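Long-range contact in AlyGC (Glaciecola chathamensis, PDB 5GKD), which degrades alginate as a lyase of polysaccharide lyase family 6, probably by calcium-assisted beta-elimination at its glycosidic bonds: residues Y205-N210 / I417-V422. Residues are numbered along the deposited sequence; the frame is centred on the assembly and turned at random.
Sequences YFDRCN and IGKDEV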
ATOM      1  N   TYR A 205     -21.512 -13.773 -26.828  1.00 18.40           N
ATOM      2  CA  TYR A 205     -22.450 -13.367 -25.795  1.00 17.73           C
ATOM      3  C   TYR A 205     -21.654 -12.645 -24.720  1.00 18.39           C
ATOM      4  O   TYR A 205     -20.749 -13.234 -24.110  1.00 17.40           O
ATOM      5  CB  TYR A 205     -23.179 -14.586 -25.232  1.00 17.12           C
ATOM      6  CG  TYR A 205     -24.446 -14.257 -24.505  1.00 19.52           C
ATOM      7  CD1 TYR A 205     -24.414 -13.868 -23.186  1.00 17.70           C
ATOM      8  CD2 TYR A 205     -25.685 -14.317 -25.147  1.00 21.37           C
ATOM      9  CE1 TYR A 205     -25.551 -13.566 -22.513  1.00 20.78           C
ATOM     10  CE2 TYR A 205     -26.840 -14.020 -24.477  1.00 16.92           C
ATOM     11  CZ  TYR A 205     -26.765 -13.636 -23.156  1.00 21.82           C
ATOM     12  OH  TYR A 205     -27.886 -13.303 -22.442  1.00 23.65           O
ATOM     13  N   PHE A 206     -21.958 -11.370 -24.524  1.00 15.70           N
ATOM     14  CA  PHE A 206     -21.346 -10.547 -23.493  1.00 16.13           C
ATOM     15  C   PHE A 206     -22.347 -10.396 -22.343  1.00 17.86           C
ATOM     16  O   PHE A 206     -23.347  -9.676 -22.461  1.00 20.38           O
ATOM     17  CB  PHE A 206     -20.945  -9.185 -24.045  1.00 15.34           C
ATOM     18  CG  PHE A 206     -19.921  -9.236 -25.145  1.00 16.14           C
ATOM     19  CD1 PHE A 206     -20.290  -9.530 -26.438  1.00 16.09           C
ATOM     20  CD2 PHE A 206     -18.584  -8.966 -24.882  1.00 14.63           C
ATOM     21  CE1 PHE A 206     -19.344  -9.561 -27.471  1.00 17.55           C
ATOM     22  CE2 PHE A 206     -17.642  -8.992 -25.915  1.00 15.60           C
ATOM     23  CZ  PHE A 206     -18.023  -9.294 -27.201  1.00 15.48           C
ATOM     24  N   ASP A 207     -22.072 -11.075 -21.251  1.00 17.78           N
ATOM     25  CA  ASP A 207     -22.974 -11.219 -20.106  1.00 19.00           C
ATOM     26  C   ASP A 207     -22.399 -10.395 -18.954  1.00 20.84           C
ATOM     27  O   ASP A 207     -21.413 -10.799 -18.334  1.00 17.94           O
ATOM     28  CB  ASP A 207     -23.100 -12.698 -19.741  1.00 17.87           C
ATOM     29  CG  ASP A 207     -24.044 -12.957 -18.563  1.00 21.92           C
ATOM     30  OD1 ASP A 207     -24.979 -12.160 -18.315  1.00 20.67           O
ATOM     31  OD2 ASP A 207     -23.860 -13.992 -17.904  1.00 22.07           O
ATOM     32  N   ARG A 208     -23.016  -9.240 -18.685  1.00 19.39           N
ATOM     33  CA  ARG A 208     -22.623  -8.344 -17.602  1.00 17.79           C
ATOM     34  C   ARG A 208     -21.138  -7.986 -17.653  1.00 20.22           C
ATOM     35  O   ARG A 208     -20.429  -8.021 -16.645  1.00 17.12           O
ATOM     36  CB  ARG A 208     -22.977  -8.936 -16.250  1.00 18.91           C
ATOM     37  CG  ARG A 208     -24.460  -9.050 -15.995  1.00 21.47           C
ATOM     38  CD  ARG A 208     -24.835 -10.485 -16.033  1.00 24.02           C
ATOM     39  NE  ARG A 208     -25.185 -11.002 -14.747  1.00 26.81           N
ATOM     40  CZ  ARG A 208     -25.195 -12.291 -14.438  1.00 27.33           C
ATOM     41  NH1 ARG A 208     -24.842 -13.216 -15.326  1.00 25.27           N
ATOM     42  NH2 ARG A 208     -25.555 -12.644 -13.220  1.00 30.08           N
ATOM     43  N   CYS A 209     -20.657  -7.661 -18.851  1.00 21.74           N
ATOM     44  CA  CYS A 209     -19.287  -7.177 -18.991  1.00 18.73           C
ATOM     45  C   CYS A 209     -19.291  -5.721 -18.556  1.00 18.63           C
ATOM     46  O   CYS A 209     -19.718  -4.839 -19.301  1.00 16.79           O
ATOM     47  CB  CYS A 209     -18.789  -7.375 -20.420  1.00 18.41           C
ATOM     48  SG  CYS A 209     -18.696  -9.146 -20.856  1.00 21.21           S
ATOM     49  N   ASN A 210     -18.830  -5.477 -17.327  1.00 20.31           N
ATOM     50  CA  ASN A 210     -19.000  -4.201 -16.640  1.00 18.63           C
ATOM     51  C   ASN A 210     -17.665  -3.525 -16.319  1.00 19.84           C
ATOM     52  O   ASN A 210     -17.602  -2.675 -15.426  1.00 15.79           O
ATOM     53  CB  ASN A 210     -19.802  -4.408 -15.354  1.00 14.51           C
ATOM     54  CG  ASN A 210     -21.201  -4.930 -15.608  1.00 19.99           C
ATOM     55  OD1 ASN A 210     -21.620  -5.098 -16.759  1.00 19.51           O
ATOM     56  ND2 ASN A 210     -21.950  -5.181 -14.525  1.00 16.07           N
ATOM     57  N   ILE A 417     -28.098 -14.938 -30.741  1.00 27.85           N
ATOM     58  CA  ILE A 417     -27.497 -16.113 -30.125  1.00 24.22           C
ATOM     59  C   ILE A 417     -27.858 -16.156 -28.645  1.00 24.64           C
ATOM     60  O   ILE A 417     -27.941 -15.118 -27.971  1.00 21.30           O
ATOM     61  CB  ILE A 417     -25.977 -16.129 -30.350  1.00 22.96           C
ATOM     62  CG1 ILE A 417     -25.407 -17.494 -29.960  1.00 27.63           C
ATOM     63  CG2 ILE A 417     -25.278 -15.004 -29.619  1.00 20.36           C
ATOM     64  CD1 ILE A 417     -24.454 -18.035 -30.987  1.00 28.07           C
ATOM     65  N   GLY A 418     -28.122 -17.357 -28.146  1.00 25.43           N
ATOM     66  CA  GLY A 418     -28.507 -17.531 -26.765  1.00 24.54           C
ATOM     67  C   GLY A 418     -27.329 -17.776 -25.839  1.00 22.00           C
ATOM     68  O   GLY A 418     -26.250 -18.151 -26.264  1.00 26.26           O
ATOM     69  N   LYS A 419     -27.557 -17.542 -24.548  1.00 21.54           N
ATOM     70  CA  LYS A 419     -26.508 -17.759 -23.562  1.00 22.84           C
ATOM     71  C   LYS A 419     -26.040 -19.214 -23.548  1.00 28.44           C
ATOM     72  O   LYS A 419     -24.868 -19.482 -23.267  1.00 21.45           O
ATOM     73  CB  LYS A 419     -26.996 -17.340 -22.173  1.00 21.36           C
ATOM     74  CG  LYS A 419     -25.954 -17.433 -21.053  1.00 18.47           C
ATOM     75  CD  LYS A 419     -26.507 -16.839 -19.770  1.00 20.81           C
ATOM     76  CE  LYS A 419     -25.496 -16.846 -18.657  1.00 18.87           C
ATOM     77  NZ  LYS A 419     -26.105 -16.413 -17.358  1.00 21.43           N
ATOM     78  N   ASP A 420     -26.927 -20.166 -23.847  1.00 27.71           N
ATOM     79  CA  ASP A 420     -26.538 -21.568 -23.821  1.00 28.55           C
ATOM     80  C   ASP A 420     -26.114 -22.094 -25.184  1.00 24.02           C
ATOM     81  O   ASP A 420     -25.852 -23.289 -25.315  1.00 33.28           O
ATOM     82  CB  ASP A 420     -27.661 -22.433 -23.228  1.00 30.06           C
ATOM     83  CG  ASP A 420     -29.032 -22.061 -23.738  1.00 46.59           C
ATOM     84  OD1 ASP A 420     -29.224 -21.933 -24.970  1.00 51.00           O
ATOM     85  OD2 ASP A 420     -29.937 -21.904 -22.889  1.00 60.59           O
ATOM     86  N   GLU A 421     -25.996 -21.237 -26.188  1.00 24.38           N
ATOM     87  CA  GLU A 421     -25.435 -21.633 -27.471  1.00 23.00           C
ATOM     88  C   GLU A 421     -24.003 -21.177 -27.632  1.00 24.13           C
ATOM     89  O   GLU A 421     -23.470 -21.193 -28.735  1.00 24.96           O
ATOM     90  CB  GLU A 421     -26.263 -21.066 -28.610  1.00 25.39           C
ATOM     91  CG  GLU A 421     -27.725 -21.405 -28.521  1.00 30.18           C
ATOM     92  CD  GLU A 421     -28.503 -20.708 -29.592  1.00 28.13           C
ATOM     93  OE1 GLU A 421     -28.690 -21.290 -30.672  1.00 40.87           O
ATOM     94  OE2 GLU A 421     -28.881 -19.552 -29.371  1.00 30.48           O
ATOM     95  N   VAL A 422     -23.378 -20.770 -26.550  1.00 23.18           N
ATOM     96  CA  VAL A 422     -22.086 -20.127 -26.577  1.00 19.61           C
ATOM     97  C   VAL A 422     -21.256 -20.744 -25.455  1.00 18.39           C
ATOM     98  O   VAL A 422     -21.793 -21.320 -24.512  1.00 23.05           O
ATOM     99  CB  VAL A 422     -22.317 -18.603 -26.443  1.00 23.78           C
ATOM    100  CG1 VAL A 422     -21.266 -17.983 -25.780  1.00 25.50           C
ATOM    101  CG2 VAL A 422     -22.529 -17.949 -27.810  1.00 20.54           C
TER
HETATM  102  O   HOH W   1     -27.108 -13.744 -17.612  1.00 24.45           O
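Tyr205 and Lys419 meet on the outer wall of the N-terminal parallel beta-helix, where the loop 417-422, part of the link toward the second beta-helix, lies against strand 200-207. The ring of Tyr205 carries the packing. CB of Lys419 sits over one face of it, 4.0 Å from the ring centroid and 18° off the ring normal, a CH-pi contact. Ile417 O lies at the ring's edge, 3.7 Å from CD2 of Tyr205, while Val422 CG1 packs on Tyr205 CB. A flat ring suits this place because it offers a face to Lys419 CB and an edge to the carbonyl of Ile417, and strand 224-231 adds Val229 and Phe231 to its surroundings. An alanine here would probably leave Lys419 CB without the face it rests on and open a gap between loop and strand.

With CG anti to the backbone N (chi1 -176°) and the chain extended beyond, Lys419 carries its ammonium past the ring to Asp207, whose OD2 it meets at 3.3 Å in a salt bridge whose hydrogen bond is weak. Arg208 NH1 makes a salt bridge with Asp207, hydrogen-bonding to both carboxylate oxygens, and OD2 of Asp207 also bonds to Tyr170, so one short acid serves several donors. The negative charge of Asp207 probably offsets the repulsion between Lys419 NZ and Arg208 NH1, 4.0 Å apart; Glu431 takes Arg208 NH2. A water donates to Asp207 OD1 at 2.7 Å and accepts from Lys419 NZ at 2.9 Å.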